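Local structure of D-3-phosphoglycerate dehydrogenase oxidoreductase protein (Ralstonia solanacearum, 3GG9) at residues 59-62 against 63-67; 75-78 against 79-83. The protein probably oxidises D-3-phosphoglycerate to 3-phosphohydroxypyruvate with NAD as cofactor. All coordinates share one frame; numbering follows the deposited sequence.

Contact 1: 59-62 against 63-67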
loop_
_atom_site.group_PDB
_atom_site.type_symbol
_atom_site.label_atom_id
_atom_site.label_comp_id
_atom_site.label_asym_id
_atom_site.label_seq_id
_atom_site.Cartn_x
_atom_site.Cartn_y
_atom_site.Cartn_z
ATOM N N THR A 59 13.649 -12.312 20.426
ATOM C CA THR A 59 14.620 -13.154 21.142
ATOM C C THR A 59 13.861 -14.098 22.071
ATOM O O THR A 59 12.936 -13.680 22.777
ATOM C CB THR A 59 15.655 -12.300 21.940
ATOM O OG1 THR A 59 16.566 -11.687 21.023
ATOM C CG2 THR A 59 16.484 -13.160 22.913
ATOM N N ARG A 60 14.211 -15.386 22.033
ATOM C CA ARG A 60 13.651 -16.317 23.007
ATOM C C ARG A 60 14.539 -16.489 24.232
ATOM O O ARG A 60 15.761 -16.497 24.122
ATOM C CB ARG A 60 13.273 -17.679 22.411
ATOM C CG ARG A 60 14.062 -18.182 21.226
ATOM C CD ARG A 60 13.508 -19.539 20.745
ATOM N NE ARG A 60 12.040 -19.556 20.708
ATOM C CZ ARG A 60 11.263 -20.237 21.552
ATOM N NH1 ARG A 60 11.802 -20.985 22.512
ATOM N NH2 ARG A 60 9.942 -20.163 21.438
ATOM N N VAL A 61 13.910 -16.612 25.393
ATOM C CA VAL A 61 14.637 -16.746 26.646
ATOM C C VAL A 61 14.449 -18.165 27.174
ATOM O O VAL A 61 13.362 -18.547 27.622
ATOM C CB VAL A 61 14.214 -15.657 27.670
ATOM C CG1 VAL A 61 14.769 -15.949 29.065
ATOM C CG2 VAL A 61 14.694 -14.284 27.194
ATOM N N THR A 62 15.527 -18.941 27.068
ATOM C CA THR A 62 15.559 -20.349 27.461
ATOM C C THR A 62 16.155 -20.519 28.869
ATOM O O THR A 62 16.850 -19.624 29.365
ATOM C CB THR A 62 16.417 -21.156 26.467
ATOM O OG1 THR A 62 17.770 -20.692 26.523
ATOM C CG2 THR A 62 15.899 -21.018 25.018
ATOM N N ARG A 63 15.892 -21.670 29.497
ATOM C CA ARG A 63 16.568 -22.075 30.743
ATOM C C ARG A 63 18.091 -22.063 30.589
ATOM O O ARG A 63 18.800 -21.618 31.498
ATOM C CB ARG A 63 16.099 -23.466 31.205
ATOM C CG ARG A 63 16.585 -23.863 32.616
ATOM C CD ARG A 63 16.000 -25.193 33.112
ATOM N NE ARG A 63 14.593 -25.097 33.511
ATOM C CZ ARG A 63 14.160 -24.729 34.719
ATOM N NH1 ARG A 63 12.855 -24.683 34.958
ATOM N NH2 ARG A 63 15.012 -24.401 35.689
ATOM N N GLN A 64 18.575 -22.533 29.436
ATOM C CA GLN A 64 20.012 -22.588 29.168
ATOM C C GLN A 64 20.650 -21.198 29.105
ATOM O O GLN A 64 21.831 -21.036 29.432
ATOM C CB GLN A 64 20.330 -23.419 27.910
ATOM C CG GLN A 64 19.136 -23.764 27.003
ATOM C CD GLN A 64 18.263 -24.892 27.546
ATOM O OE1 GLN A 64 17.038 -24.768 27.605
ATOM N NE2 GLN A 64 18.893 -25.991 27.956
ATOM N N LEU A 65 19.868 -20.204 28.694
ATOM C CA LEU A 65 20.327 -18.830 28.707
ATOM C C LEU A 65 20.344 -18.313 30.139
ATOM O O LEU A 65 21.342 -17.741 30.572
ATOM C CB LEU A 65 19.459 -17.946 27.805
ATOM C CG LEU A 65 19.833 -16.461 27.773
ATOM C CD1 LEU A 65 21.203 -16.241 27.108
ATOM C CD2 LEU A 65 18.710 -15.659 27.098
ATOM N N LEU A 66 19.252 -18.543 30.872
ATOM C CA LEU A 66 19.138 -18.087 32.260
ATOM C C LEU A 66 20.219 -18.670 33.188
ATOM O O LEU A 66 20.639 -18.011 34.145
ATOM C CB LEU A 66 17.738 -18.359 32.805
ATOM C CG LEU A 66 16.626 -17.587 32.086
ATOM C CD1 LEU A 66 15.282 -18.236 32.321
ATOM C CD2 LEU A 66 16.594 -16.107 32.494
ATOM N N ASP A 67 20.657 -19.898 32.885
ATOM C CA ASP A 67 21.787 -20.555 33.561
ATOM C C ASP A 67 23.080 -19.763 33.422
ATOM O O ASP A 67 23.933 -19.803 34.306
ATOM C CB ASP A 67 22.029 -21.956 32.983
ATOM C CG ASP A 67 20.951 -22.954 33.367
ATOM O OD1 ASP A 67 20.852 -23.994 32.677
ATOM O OD2 ASP A 67 20.203 -22.711 34.339
#

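Contact 2: 75-78 against 79-83. With SO4 (sulfate ion), chain E.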
loop_
_atom_site.group_PDB
_atom_site.type_symbol
_atom_site.label_atom_id
_atom_site.label_comp_id
_atom_site.label_asym_id
_atom_site.label_seq_id
_atom_site.Cartn_x
_atom_site.Cartn_y
_atom_site.Cartn_z
ATOM N N ILE A 75 13.066 -9.249 33.385
ATOM C CA ILE A 75 12.803 -9.206 31.954
ATOM C C ILE A 75 11.531 -8.393 31.772
ATOM O O ILE A 75 10.487 -8.709 32.367
ATOM C CB ILE A 75 12.631 -10.606 31.355
ATOM C CG1 ILE A 75 13.946 -11.382 31.451
ATOM C CG2 ILE A 75 12.204 -10.528 29.863
ATOM C CD1 ILE A 75 13.742 -12.886 31.381
ATOM N N SER A 76 11.632 -7.321 30.990
ATOM C CA SER A 76 10.464 -6.499 30.693
ATOM C C SER A 76 10.055 -6.671 29.232
ATOM O O SER A 76 10.795 -6.304 28.328
ATOM C CB SER A 76 10.720 -5.016 31.007
ATOM O OG SER A 76 9.476 -4.330 31.015
ATOM N N GLN A 77 8.867 -7.236 29.039
ATOM C CA GLN A 77 8.334 -7.595 27.738
ATOM C C GLN A 77 7.482 -6.478 27.183
ATOM O O GLN A 77 6.538 -6.015 27.854
ATOM C CB GLN A 77 7.459 -8.846 27.874
ATOM C CG GLN A 77 6.924 -9.386 26.580
ATOM C CD GLN A 77 8.046 -9.698 25.631
ATOM O OE1 GLN A 77 8.936 -10.474 25.941
ATOM N NE2 GLN A 77 8.035 -9.057 24.483
ATOM N N THR A 78 7.807 -6.062 25.956
ATOM C CA THR A 78 6.941 -5.170 25.189
ATOM C C THR A 78 5.763 -6.017 24.694
ATOM O O THR A 78 5.966 -7.095 24.142
ATOM C CB THR A 78 7.691 -4.490 23.987
ATOM O OG1 THR A 78 8.307 -5.490 23.169
ATOM C CG2 THR A 78 8.736 -3.469 24.462
ATOM N N GLY A 79 4.541 -5.560 24.943
ATOM C CA GLY A 79 3.359 -6.336 24.614
ATOM C C GLY A 79 3.125 -7.503 25.563
ATOM O O GLY A 79 3.728 -7.573 26.637
ATOM N N ARG A 80 2.251 -8.423 25.154
ATOM C CA ARG A 80 1.787 -9.528 26.008
ATOM C C ARG A 80 2.819 -10.650 26.218
ATOM O O ARG A 80 3.674 -10.907 25.368
ATOM C CB ARG A 80 0.469 -10.109 25.457
ATOM C CG ARG A 80 0.625 -10.971 24.193
ATOM C CD ARG A 80 -0.674 -11.063 23.378
ATOM N NE ARG A 80 -1.530 -12.185 23.779
ATOM C CZ ARG A 80 -1.415 -13.435 23.322
ATOM N NH1 ARG A 80 -2.250 -14.375 23.750
ATOM N NH2 ARG A 80 -0.468 -13.754 22.441
ATOM N N VAL A 81 2.722 -11.308 27.369
ATOM C CA VAL A 81 3.513 -12.500 27.663
ATOM C C VAL A 81 2.589 -13.707 27.563
ATOM O O VAL A 81 1.581 -13.784 28.277
ATOM C CB VAL A 81 4.146 -12.455 29.084
ATOM C CG1 VAL A 81 5.045 -13.671 29.310
ATOM C CG2 VAL A 81 4.941 -11.179 29.286
ATOM N N SER A 82 2.924 -14.633 26.668
ATOM C CA SER A 82 2.119 -15.846 26.488
ATOM C C SER A 82 2.369 -16.862 27.603
ATOM O O SER A 82 3.514 -17.211 27.901
ATOM C CB SER A 82 2.366 -16.478 25.114
ATOM O OG SER A 82 3.681 -16.994 25.008
ATOM N N ARG A 83 1.282 -17.323 28.213
ATOM C CA ARG A 83 1.341 -18.283 29.315
ATOM C C ARG A 83 1.415 -19.736 28.826
ATOM O O ARG A 83 1.730 -20.643 29.602
ATOM C CB ARG A 83 0.129 -18.100 30.240
ATOM C CG ARG A 83 -0.059 -16.689 30.804
ATOM C CD ARG A 83 1.185 -16.208 31.553
ATOM N NE ARG A 83 0.866 -15.308 32.661
ATOM C CZ ARG A 83 0.725 -13.989 32.550
ATOM N NH1 ARG A 83 0.434 -13.267 33.625
ATOM N NH2 ARG A 83 0.870 -13.389 31.372
HETATM S S SO4 E . 0.983 -7.823 21.364
HETATM O O1 SO4 E . 2.219 -7.191 20.954
HETATM O O2 SO4 E . 0.931 -7.921 22.811
HETATM O O3 SO4 E . -0.140 -7.017 20.902
HETATM O O4 SO4 E . 0.934 -9.151 20.752
#

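Contact 1: 59-62 against 63-67
An N-cap opens the short helix 63-66, with Thr62 as the capping residue and its side-chain oxygen bonded to the backbone N-H of Leu65 three positions on. Thr62 OG1 accepts from Leu65 N at 3.1 Å with an N-H...O angle of 142°, bent but sound. The hydroxyl reaches that amide because OG1 stands between the backbone N and the carbonyl carbon (chi1 64°), which turns it toward the first turn of the helix. The backbone carbonyl of the same residue supplies the first regular helical bond: Leu66 N donates to Thr62 O at 3.0 Å. Leu65 N also leans on Thr62 O, but this second bond is weak. The two acceptors of Thr62 therefore have different roles. OG1 serves Leu65 N, a first-turn amide with no earlier turn of helix to accept from it, while Thr62 O starts the regular i to i+4 bonding at Leu66 N. An apolar contact backs the polar one. Val61 CG1 comes within 3.9 Å of Leu66 CD2, the two side chains crossing nearly perpendicularly, while Val61 CG2 meets Leu65 CD2 more loosely at 4.2 Å. Helix 63-66 lies in the beta-alpha-beta crossover between the adjacent parallel strands 51-54 and 74-77. Leu65 packs on Leu42 and Ala43 of helix 39-45, whereas Leu66 touches Ala93 and Cys94 of helix 91-97. The salt bridge from Arg63 to Asp96 joins the cap region to that second helix, and Val61 pairs through its backbone with His88 and Asp90 in the loop before it.

Contact 2: 75-78 against 79-83
Thr78 O is gripped by two donors: Gln77 NE2, at 2.9 Å and 170°, and Arg56 NH2, which also reaches Arg80 O while Arg56 O accepts from Gln77 NE2. This doubly held oxygen marks the point where the chain leaves strand 74-77 of the parallel five-stranded sheet and enters the loop leading to helix 91-97. The Gln77 side chain curls forward to the carbonyl of the next residue: CG lies opposite the backbone N (chi1 -176°), and the bend at chi2 folds the amide toward Thr78. The oxygen of Thr78 lies nearly in the amide plane of Gln77, and with NE2 bonded to two carbonyls the rotation of the amide is fixed. The aliphatic part of Gln77 meets the loop as well, its CB packing against Val81 CG2 at 3.7 Å. Farther along, the poorly ordered Arg83 is modelled with NH2 near Val81 O and Glu103. At the turn Gly79 adopts a positive phi of 74°, with its CA 3.4 Å from sulfate O2. A loop at the C-terminal end of this strand that offers a backbone amide to an anion is consistent with the part of the family's catalytic cleft that receives an acidic substrate. The sulfate, probably from the crystallisation liquor, may stand in for such a group; Arg224 NH2 and Tyr312 OH also bond to it. Arg80 N donates to sulfate O2 at 2.7 Å, while Arg80 CG passes 3.4 Å from that same oxygen.

Overall arrangement
Both contacts belong to consecutive elements of one parallel sheet region: contact 1 starts helix 63-66, and contact 2 finishes the next strand, 74-77. Their centres are about 15 Å apart, yet they meet where Val61 CG1 packs on Ile75 CD1 at 4.0 Å. Contact 1 is partly buried, with leucines facing inward and Arg60 and Gln64 exposed. Contact 2 is largely buried and nearer the centre of the chain, although Arg80 is exposed. The chemistry differs accordingly: a local N-cap with an apolar flank in the first, and in the second a strand end whose carbonyls bond to an arginine from elsewhere in the chain and whose loop amide meets an anion. Helix 91-97 packs against both.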